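Local coordinates for ankyrin repeat and SOCS BOX protein 11 (Homo sapiens, PDB 4UUC), which serves as the substrate-recognition component of a cullin-5-RING E3 ubiquitin ligase complex, marking targets such as BIK, DIRAS2 and RPN1 for proteasomal degradation, at residues A96-H107 with L121-V132. Sequence-based numbering, arbitrary orientation.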
# COMPACT_ATOMS: atom_id res chain seq x y z
N ALA A 96 3.96 8.68 -8.40
CA ALA A 96 4.10 7.66 -7.36
C ALA A 96 3.41 8.04 -6.05
O ALA A 96 2.80 7.19 -5.40
CB ALA A 96 5.58 7.40 -7.10
N GLN A 97 3.51 9.31 -5.66
CA GLN A 97 2.83 9.82 -4.47
C GLN A 97 1.83 10.89 -4.89
O GLN A 97 2.18 11.83 -5.61
CB GLN A 97 3.84 10.38 -3.45
CG GLN A 97 3.19 10.84 -2.14
CD GLN A 97 4.21 11.30 -1.11
OE1 GLN A 97 5.36 10.88 -1.11
NE2 GLN A 97 3.77 12.19 -0.21
N LEU A 98 0.59 10.73 -4.45
CA LEU A 98 -0.52 11.54 -4.95
C LEU A 98 -1.04 12.54 -3.93
O LEU A 98 -0.75 12.44 -2.74
CB LEU A 98 -1.67 10.62 -5.39
CG LEU A 98 -1.32 9.55 -6.43
CD1 LEU A 98 -2.50 8.62 -6.67
CD2 LEU A 98 -0.87 10.19 -7.74
N GLU A 99 -1.82 13.51 -4.40
CA GLU A 99 -2.44 14.51 -3.53
C GLU A 99 -3.42 13.85 -2.56
O GLU A 99 -3.85 12.71 -2.77
CB GLU A 99 -3.15 15.58 -4.36
CG GLU A 99 -4.20 15.05 -5.32
N VAL A 100 -3.78 14.58 -1.51
CA VAL A 100 -4.45 14.00 -0.34
C VAL A 100 -5.79 13.33 -0.64
O VAL A 100 -6.16 12.36 0.02
CB VAL A 100 -4.68 15.08 0.74
CG1 VAL A 100 -5.63 16.16 0.24
CG2 VAL A 100 -5.20 14.46 2.04
N HIS A 101 -6.54 13.84 -1.62
CA HIS A 101 -7.86 13.30 -1.91
C HIS A 101 -7.83 12.10 -2.86
O HIS A 101 -8.88 11.60 -3.26
CB HIS A 101 -8.76 14.40 -2.48
CG HIS A 101 -9.03 15.52 -1.52
ND1 HIS A 101 -9.02 16.84 -1.89
CD2 HIS A 101 -9.31 15.50 -0.20
CE1 HIS A 101 -9.28 17.59 -0.84
NE2 HIS A 101 -9.47 16.80 0.20
N LEU A 102 -6.64 11.63 -3.20
CA LEU A 102 -6.48 10.44 -4.03
C LEU A 102 -5.99 9.27 -3.19
O LEU A 102 -5.25 9.46 -2.22
CB LEU A 102 -5.50 10.71 -5.18
CG LEU A 102 -5.91 11.85 -6.12
CD1 LEU A 102 -4.90 11.99 -7.25
CD2 LEU A 102 -7.31 11.63 -6.68
N ALA A 103 -6.41 8.06 -3.55
CA ALA A 103 -6.04 6.86 -2.80
C ALA A 103 -4.54 6.61 -2.92
O ALA A 103 -3.97 6.70 -4.00
CB ALA A 103 -6.83 5.67 -3.29
N SER A 104 -3.90 6.30 -1.79
CA SER A 104 -2.44 6.15 -1.73
C SER A 104 -2.00 4.75 -2.15
O SER A 104 -2.39 3.78 -1.52
CB SER A 104 -1.93 6.44 -0.32
OG SER A 104 -0.54 6.20 -0.22
N PRO A 105 -1.17 4.66 -3.20
CA PRO A 105 -0.71 3.33 -3.64
C PRO A 105 0.13 2.59 -2.60
O PRO A 105 -0.11 1.39 -2.39
CB PRO A 105 0.12 3.64 -4.89
CG PRO A 105 -0.44 4.92 -5.40
CD PRO A 105 -0.80 5.70 -4.18
N ILE A 106 1.10 3.25 -1.97
CA ILE A 106 2.00 2.53 -1.08
C ILE A 106 1.27 1.98 0.15
O ILE A 106 1.58 0.88 0.61
CB ILE A 106 3.20 3.41 -0.63
CG1 ILE A 106 4.30 2.52 -0.02
CG2 ILE A 106 2.77 4.51 0.34
CD1 ILE A 106 5.57 3.26 0.35
N HIS A 107 0.28 2.71 0.66
CA HIS A 107 -0.44 2.25 1.84
C HIS A 107 -1.28 1.01 1.55
O HIS A 107 -1.40 0.11 2.38
CB HIS A 107 -1.32 3.37 2.41
CG HIS A 107 -0.53 4.50 2.99
ND1 HIS A 107 0.08 5.46 2.21
CD2 HIS A 107 -0.22 4.80 4.27
CE1 HIS A 107 0.72 6.31 2.99
NE2 HIS A 107 0.55 5.94 4.25
N LEU A 121 8.04 1.67 -5.08
CA LEU A 121 7.51 3.01 -4.83
C LEU A 121 8.50 3.85 -4.02
O LEU A 121 8.69 5.03 -4.29
CB LEU A 121 6.17 2.94 -4.11
CG LEU A 121 4.99 2.40 -4.94
CD1 LEU A 121 3.78 2.16 -4.05
CD2 LEU A 121 4.64 3.35 -6.07
N LEU A 122 9.12 3.23 -3.02
CA LEU A 122 10.12 3.92 -2.22
C LEU A 122 11.34 4.28 -3.08
O LEU A 122 11.92 5.35 -2.92
CB LEU A 122 10.54 3.06 -1.03
CG LEU A 122 9.45 2.84 0.03
CD1 LEU A 122 9.93 1.87 1.10
CD2 LEU A 122 8.99 4.16 0.66
N ALA A 123 11.70 3.39 -4.00
CA ALA A 123 12.80 3.65 -4.92
C ALA A 123 12.45 4.80 -5.86
O ALA A 123 13.34 5.45 -6.41
CB ALA A 123 13.14 2.40 -5.71
N ASN A 124 11.16 5.06 -6.04
CA ASN A 124 10.70 6.16 -6.88
C ASN A 124 10.31 7.37 -6.04
O ASN A 124 9.48 8.19 -6.45
CB ASN A 124 9.54 5.69 -7.76
CG ASN A 124 10.01 4.86 -8.95
OD1 ASN A 124 10.12 5.37 -10.06
ND2 ASN A 124 10.33 3.60 -8.70
N ASN A 125 10.92 7.46 -4.86
CA ASN A 125 10.91 8.66 -4.02
C ASN A 125 9.56 9.00 -3.38
O ASN A 125 9.27 10.17 -3.13
CB ASN A 125 11.40 9.87 -4.84
CG ASN A 125 12.80 9.65 -5.39
OD1 ASN A 125 13.04 9.77 -6.59
ND2 ASN A 125 13.74 9.33 -4.50
N VAL A 126 8.76 7.98 -3.09
CA VAL A 126 7.62 8.17 -2.20
C VAL A 126 8.17 8.33 -0.78
O VAL A 126 9.06 7.59 -0.37
CB VAL A 126 6.62 6.99 -2.26
CG1 VAL A 126 5.54 7.13 -1.19
CG2 VAL A 126 5.99 6.89 -3.65
N ASN A 127 7.65 9.30 -0.04
CA ASN A 127 8.07 9.55 1.34
C ASN A 127 7.83 8.32 2.22
O ASN A 127 6.69 7.90 2.42
CB ASN A 127 7.32 10.76 1.91
CG ASN A 127 7.68 11.05 3.36
OD1 ASN A 127 8.66 10.55 3.89
ND2 ASN A 127 6.86 11.88 4.01
N ILE A 128 8.90 7.74 2.74
CA ILE A 128 8.79 6.53 3.55
C ILE A 128 7.94 6.77 4.80
O ILE A 128 7.35 5.83 5.34
CB ILE A 128 10.19 6.00 3.95
CG1 ILE A 128 10.08 4.56 4.47
CG2 ILE A 128 10.85 6.92 4.96
CD1 ILE A 128 11.42 3.84 4.55
N ASP A 129 7.88 8.03 5.25
CA ASP A 129 7.09 8.40 6.42
C ASP A 129 5.80 9.13 6.06
O ASP A 129 5.30 9.93 6.85
CB ASP A 129 7.92 9.28 7.37
CG ASP A 129 9.14 8.57 7.92
OD1 ASP A 129 9.03 7.40 8.33
OD2 ASP A 129 10.22 9.20 7.94
N HIS A 130 5.27 8.87 4.87
CA HIS A 130 4.06 9.55 4.42
C HIS A 130 2.85 9.17 5.27
O HIS A 130 2.34 8.06 5.15
CB HIS A 130 3.77 9.23 2.95
CG HIS A 130 2.58 9.94 2.40
ND1 HIS A 130 1.89 9.50 1.29
CD2 HIS A 130 1.96 11.08 2.80
CE1 HIS A 130 0.89 10.32 1.04
NE2 HIS A 130 0.91 11.29 1.94
N GLU A 131 2.39 10.09 6.11
CA GLU A 131 1.22 9.83 6.94
C GLU A 131 -0.06 10.29 6.25
O GLU A 131 -0.34 11.48 6.21
CB GLU A 131 1.32 10.50 8.31
CG GLU A 131 0.11 10.18 9.21
CD GLU A 131 0.19 10.78 10.61
OE1 GLU A 131 1.24 11.36 10.96
OE2 GLU A 131 -0.81 10.68 11.35
N VAL A 132 -0.82 9.34 5.73
CA VAL A 132 -2.15 9.63 5.21
C VAL A 132 -3.09 9.81 6.40
O VAL A 132 -3.13 8.96 7.29
CB VAL A 132 -2.66 8.52 4.28
CG1 VAL A 132 -4.14 8.71 3.94
CG2 VAL A 132 -1.84 8.50 3.01
O HOH W 1 5.30 13.45 2.03
O HOH W 2 7.27 12.55 -2.03
O HOH W 3 1.58 7.72 -0.93
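Gln97 meets Val126, Asn127 and His130 in a mixed polar and apolar contact that joins the loop entering helix 105-111 to the loop leaving helix 115-123, and the facing ends of both helices. Gln97 OE1 accepts a nearly straight bond from Asn127 N (3.0 Å, 172° at the hydrogen), while its amide lies stacked on the His130 ring, planes 22° apart, NE2 over the ring centre. An extended chain with CG anti to the backbone N carries the amide that far. A leucine in place of Gln97 would probably leave Asn127 N without this acceptor and His130 without its stacked amide. Val132 CG2 lies over the opposite face of His130, toward its rim, and makes a CH-pi contact with His107, 3.7 Å from the ring centroid. His107 and His130 form an offset edge-to-face pair (planes at 77°), and His107 NE2 gives weak bonds to His130 O (2.9 Å) and Gly136 O. Ser104, the N-cap residue of helix 105-111, pairs through OG with His107 ND1 (2.6 Å), which is likely to fix the imidazole's turn; one water joins that hydroxyl to His130 ND1. On the apolar side, Leu121 CD1 packs on Ile106 CA (3.5 Å) and Pro105 CB, Ile106 CD1 reaches Leu122 CD2 (3.5 Å), and Ala96 CB abuts Val126 CG2 (3.5 Å). A Schellman motif with Asn125 at C-prime ends helix 115-123. Antiparallel helix-turn-helix plus loop, with a TPLH-like Ser-Pro-Ile-His, marks residues 101-130 as the domain's fourth ankyrin repeat.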